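Uncharacterized protein conserved in bacteria (Streptococcus suis, PDB 4FZ4) probably mediates attachment to host cells as a bacterial surface antigen, through a helical domain of a family that binds glycosaminoglycans. Local coordinates at residues E8-L20 and V69-K81. Numbering follows the deposited sequence.
Sequences EVQKVVKELEKEL and VKGDLNDFKYQIK. Unlike the reference sequence in segment 8-20: V12 (reference Leu). With NO3 (nitrate ion), chain D.
Segments 8-20 and 69-81 run nearly parallel, their axes 10.4 Å apart at closest approach and 20° apart in direction, with V12 level with L73 and L16 level with K77. Two leucines interlock at the centre. L16 enters a hole formed by L73, F76, K77 and I80: CD1 meets L73 CB at 4.0 Å, while CD2 reaches down to the backbone, 3.8 Å from K77 N. L73 returns the packing as a knob among V9, V12, V13 and L16, and its CD1 lies 4.0 Å from V13 CG2. Toward the C-terminal end, L20 divides its branches, CD1 touching the F76 ring at CE2 and CD2 packing against I80 CD1 at 3.7 Å. That same I80 methyl lies over the centre of one F76 ring face, 3.9 Å above its plane. Beside this ring a nitrate, probably from the crystallisation liquor, accepts a 2.7 Å hydrogen bond at O1 from Q79 NE2. At the N-terminal end K70, fully extended with CG anti to the backbone N (chi1 -174°), brings NZ to 3.4 Å from E8 OE2, a long salt bridge to a poorly ordered glutamate. Helix 36-55 also borders this core, with M53 against L16 and W42 against I80. Reciprocal knobs-into-holes packing between near-parallel helices is characteristic of helical bundles, here joining helices 3-23 and 66-95 within the all-helical GAG-binding domain.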
# COMPACT_ATOMS: atom_id res chain seq x y z
N GLU A 8 10.75 17.36 -9.93
CA GLU A 8 10.33 16.00 -10.26
C GLU A 8 10.02 15.33 -8.92
O GLU A 8 9.11 14.51 -8.81
CB GLU A 8 11.48 15.28 -10.96
CG GLU A 8 11.11 13.96 -11.59
CD GLU A 8 12.34 13.23 -12.12
OE1 GLU A 8 12.17 12.30 -12.95
OE2 GLU A 8 13.46 13.57 -11.70
N VAL A 9 10.79 15.71 -7.91
CA VAL A 9 10.64 15.17 -6.56
C VAL A 9 9.47 15.78 -5.80
O VAL A 9 8.61 15.06 -5.29
CB VAL A 9 11.93 15.39 -5.74
CG1 VAL A 9 11.76 14.86 -4.33
CG2 VAL A 9 13.09 14.71 -6.43
N GLN A 10 9.44 17.11 -5.71
CA GLN A 10 8.36 17.81 -5.01
C GLN A 10 7.01 17.25 -5.47
O GLN A 10 6.08 17.14 -4.68
CB GLN A 10 8.42 19.32 -5.29
CG GLN A 10 9.58 20.08 -4.63
CD GLN A 10 9.51 20.08 -3.11
OE1 GLN A 10 8.43 20.18 -2.52
NE2 GLN A 10 10.68 20.00 -2.46
N LYS A 11 6.93 16.90 -6.75
CA LYS A 11 5.70 16.35 -7.30
C LYS A 11 5.43 14.97 -6.72
O LYS A 11 4.33 14.70 -6.22
CB LYS A 11 5.81 16.27 -8.82
CG LYS A 11 4.50 15.99 -9.54
CD LYS A 11 4.72 15.73 -11.02
CE LYS A 11 5.39 14.38 -11.26
NZ LYS A 11 6.71 14.26 -10.59
N VAL A 12 6.42 14.08 -6.78
CA VAL A 12 6.28 12.73 -6.23
C VAL A 12 5.80 12.84 -4.79
O VAL A 12 4.95 12.07 -4.35
CB VAL A 12 7.61 11.96 -6.26
CG1 VAL A 12 7.41 10.55 -5.74
CG2 VAL A 12 8.14 11.93 -7.68
N VAL A 13 6.33 13.83 -4.06
CA VAL A 13 5.93 14.07 -2.68
C VAL A 13 4.43 14.39 -2.66
O VAL A 13 3.65 13.77 -1.94
CB VAL A 13 6.70 15.25 -2.06
CG1 VAL A 13 5.96 15.79 -0.82
CG2 VAL A 13 8.08 14.80 -1.64
N LYS A 14 4.06 15.37 -3.48
CA LYS A 14 2.68 15.81 -3.60
C LYS A 14 1.78 14.67 -4.07
O LYS A 14 0.61 14.60 -3.68
CB LYS A 14 2.57 17.00 -4.56
CG LYS A 14 3.29 18.26 -4.05
CD LYS A 14 3.09 19.44 -4.99
CE LYS A 14 3.70 20.73 -4.43
NZ LYS A 14 5.19 20.67 -4.31
N GLU A 15 2.31 13.78 -4.90
CA GLU A 15 1.49 12.66 -5.35
C GLU A 15 1.27 11.78 -4.13
O GLU A 15 0.18 11.24 -3.92
CB GLU A 15 2.21 11.87 -6.44
CG GLU A 15 1.27 11.00 -7.26
CD GLU A 15 2.00 9.93 -8.07
OE1 GLU A 15 3.05 10.24 -8.68
OE2 GLU A 15 1.51 8.77 -8.10
N LEU A 16 2.30 11.64 -3.30
CA LEU A 16 2.19 10.82 -2.10
C LEU A 16 1.24 11.45 -1.10
O LEU A 16 0.58 10.74 -0.32
CB LEU A 16 3.55 10.64 -1.44
CG LEU A 16 4.53 9.79 -2.24
CD1 LEU A 16 5.93 10.03 -1.71
CD2 LEU A 16 4.15 8.31 -2.14
N GLU A 17 1.17 12.78 -1.11
CA GLU A 17 0.28 13.51 -0.22
C GLU A 17 -1.16 13.21 -0.61
O GLU A 17 -2.03 13.04 0.24
CB GLU A 17 0.53 15.02 -0.31
CG GLU A 17 1.90 15.46 0.16
CD GLU A 17 2.07 16.97 0.12
OE1 GLU A 17 1.78 17.57 -0.94
OE2 GLU A 17 2.50 17.55 1.13
N LYS A 18 -1.40 13.16 -1.92
CA LYS A 18 -2.73 12.89 -2.45
C LYS A 18 -3.09 11.45 -2.12
O LYS A 18 -4.22 11.17 -1.70
CB LYS A 18 -2.74 13.12 -3.96
CG LYS A 18 -4.07 12.79 -4.63
CD LYS A 18 -4.18 13.45 -5.99
CE LYS A 18 -4.19 14.97 -5.87
NZ LYS A 18 -4.37 15.69 -7.17
N GLU A 19 -2.14 10.55 -2.29
CA GLU A 19 -2.34 9.13 -2.01
C GLU A 19 -2.70 8.90 -0.55
O GLU A 19 -3.62 8.14 -0.24
CB GLU A 19 -1.08 8.34 -2.36
CG GLU A 19 -0.74 8.29 -3.83
CD GLU A 19 -1.79 7.54 -4.64
OE1 GLU A 19 -1.55 7.31 -5.85
OE2 GLU A 19 -2.84 7.19 -4.08
N LEU A 20 -1.95 9.52 0.35
CA LEU A 20 -2.22 9.37 1.77
C LEU A 20 -3.57 9.97 2.09
O LEU A 20 -4.26 9.52 3.01
CB LEU A 20 -1.13 10.04 2.61
CG LEU A 20 0.21 9.31 2.52
CD1 LEU A 20 1.32 10.11 3.19
CD2 LEU A 20 0.06 7.92 3.13
N VAL A 69 16.82 8.75 -1.19
CA VAL A 69 15.57 9.31 -0.71
C VAL A 69 14.47 9.15 -1.75
O VAL A 69 13.31 8.90 -1.42
CB VAL A 69 15.73 10.82 -0.33
CG1 VAL A 69 14.36 11.45 -0.10
CG2 VAL A 69 16.57 10.95 0.94
N LYS A 70 14.84 9.29 -3.03
CA LYS A 70 13.86 9.15 -4.10
C LYS A 70 13.30 7.73 -4.18
O LYS A 70 12.09 7.53 -4.12
CB LYS A 70 14.47 9.54 -5.45
CG LYS A 70 13.44 9.56 -6.57
CD LYS A 70 14.02 10.03 -7.89
CE LYS A 70 12.93 10.08 -8.96
NZ LYS A 70 13.45 10.51 -10.29
N GLY A 71 14.19 6.75 -4.31
CA GLY A 71 13.75 5.37 -4.38
C GLY A 71 12.81 5.04 -3.24
O GLY A 71 11.83 4.31 -3.44
N ASP A 72 13.09 5.57 -2.06
CA ASP A 72 12.27 5.34 -0.87
C ASP A 72 10.86 5.89 -1.07
O ASP A 72 9.87 5.30 -0.61
CB ASP A 72 12.91 5.99 0.36
CG ASP A 72 13.99 5.13 0.99
OD1 ASP A 72 14.77 4.50 0.24
OD2 ASP A 72 14.07 5.08 2.24
N LEU A 73 10.78 7.03 -1.74
CA LEU A 73 9.48 7.62 -2.01
C LEU A 73 8.69 6.68 -2.90
O LEU A 73 7.51 6.43 -2.67
CB LEU A 73 9.64 8.99 -2.67
CG LEU A 73 10.31 10.06 -1.80
CD1 LEU A 73 10.05 11.44 -2.41
CD2 LEU A 73 9.75 10.02 -0.39
N ASN A 74 9.36 6.14 -3.92
CA ASN A 74 8.72 5.19 -4.83
C ASN A 74 8.21 3.96 -4.10
O ASN A 74 7.09 3.50 -4.35
CB ASN A 74 9.68 4.76 -5.93
CG ASN A 74 10.02 5.88 -6.88
OD1 ASN A 74 9.14 6.60 -7.35
ND2 ASN A 74 11.31 6.04 -7.17
N ASP A 75 9.01 3.40 -3.20
CA ASP A 75 8.57 2.21 -2.47
C ASP A 75 7.37 2.56 -1.59
O ASP A 75 6.44 1.78 -1.47
CB ASP A 75 9.70 1.64 -1.61
CG ASP A 75 10.91 1.18 -2.44
OD1 ASP A 75 10.79 1.00 -3.67
OD2 ASP A 75 12.00 0.98 -1.84
N PHE A 76 7.39 3.76 -1.01
CA PHE A 76 6.31 4.20 -0.14
C PHE A 76 4.96 4.11 -0.85
O PHE A 76 3.96 3.63 -0.29
CB PHE A 76 6.57 5.63 0.33
CG PHE A 76 5.65 6.09 1.42
CD1 PHE A 76 5.16 5.19 2.37
CD2 PHE A 76 5.26 7.43 1.51
CE1 PHE A 76 4.28 5.61 3.37
CE2 PHE A 76 4.39 7.86 2.50
CZ PHE A 76 3.90 6.95 3.43
N LYS A 77 4.94 4.57 -2.09
CA LYS A 77 3.73 4.55 -2.89
C LYS A 77 3.14 3.13 -2.93
O LYS A 77 1.95 2.93 -2.73
CB LYS A 77 4.06 5.04 -4.30
CG LYS A 77 3.00 4.78 -5.34
CD LYS A 77 3.52 5.14 -6.72
CE LYS A 77 2.52 4.73 -7.79
NZ LYS A 77 3.04 4.96 -9.16
N TYR A 78 4.00 2.13 -3.17
CA TYR A 78 3.55 0.75 -3.21
C TYR A 78 3.15 0.23 -1.83
O TYR A 78 2.29 -0.64 -1.71
CB TYR A 78 4.63 -0.13 -3.84
CG TYR A 78 4.78 0.19 -5.32
CD1 TYR A 78 3.80 -0.19 -6.23
CD2 TYR A 78 5.85 0.97 -5.78
CE1 TYR A 78 3.87 0.21 -7.57
CE2 TYR A 78 5.93 1.37 -7.12
CZ TYR A 78 4.94 0.99 -8.01
OH TYR A 78 5.00 1.36 -9.33
N GLN A 79 3.76 0.79 -0.78
CA GLN A 79 3.42 0.39 0.58
C GLN A 79 2.05 0.97 0.91
O GLN A 79 1.27 0.36 1.64
CB GLN A 79 4.47 0.92 1.57
CG GLN A 79 5.84 0.32 1.33
CD GLN A 79 6.96 1.11 1.98
OE1 GLN A 79 8.12 0.71 1.87
NE2 GLN A 79 6.63 2.22 2.63
N ILE A 80 1.77 2.14 0.35
CA ILE A 80 0.47 2.77 0.56
C ILE A 80 -0.62 1.91 -0.08
O ILE A 80 -1.69 1.69 0.50
CB ILE A 80 0.41 4.17 -0.07
CG1 ILE A 80 1.28 5.13 0.75
CG2 ILE A 80 -1.04 4.66 -0.15
CD1 ILE A 80 1.52 6.47 0.08
N LYS A 81 -0.34 1.41 -1.28
CA LYS A 81 -1.31 0.56 -1.98
C LYS A 81 -1.65 -0.68 -1.15
O LYS A 81 -2.83 -1.03 -1.00
CB LYS A 81 -0.76 0.13 -3.34
CG LYS A 81 -1.38 0.89 -4.51
CD LYS A 81 -2.90 0.75 -4.47
CE LYS A 81 -3.58 1.61 -5.52
NZ LYS A 81 -5.07 1.56 -5.36
N NO3 D . 9.04 4.30 3.15
O1 NO3 D . 8.00 3.99 4.07
O2 NO3 D . 9.26 5.64 2.73
O3 NO3 D . 9.88 3.25 2.66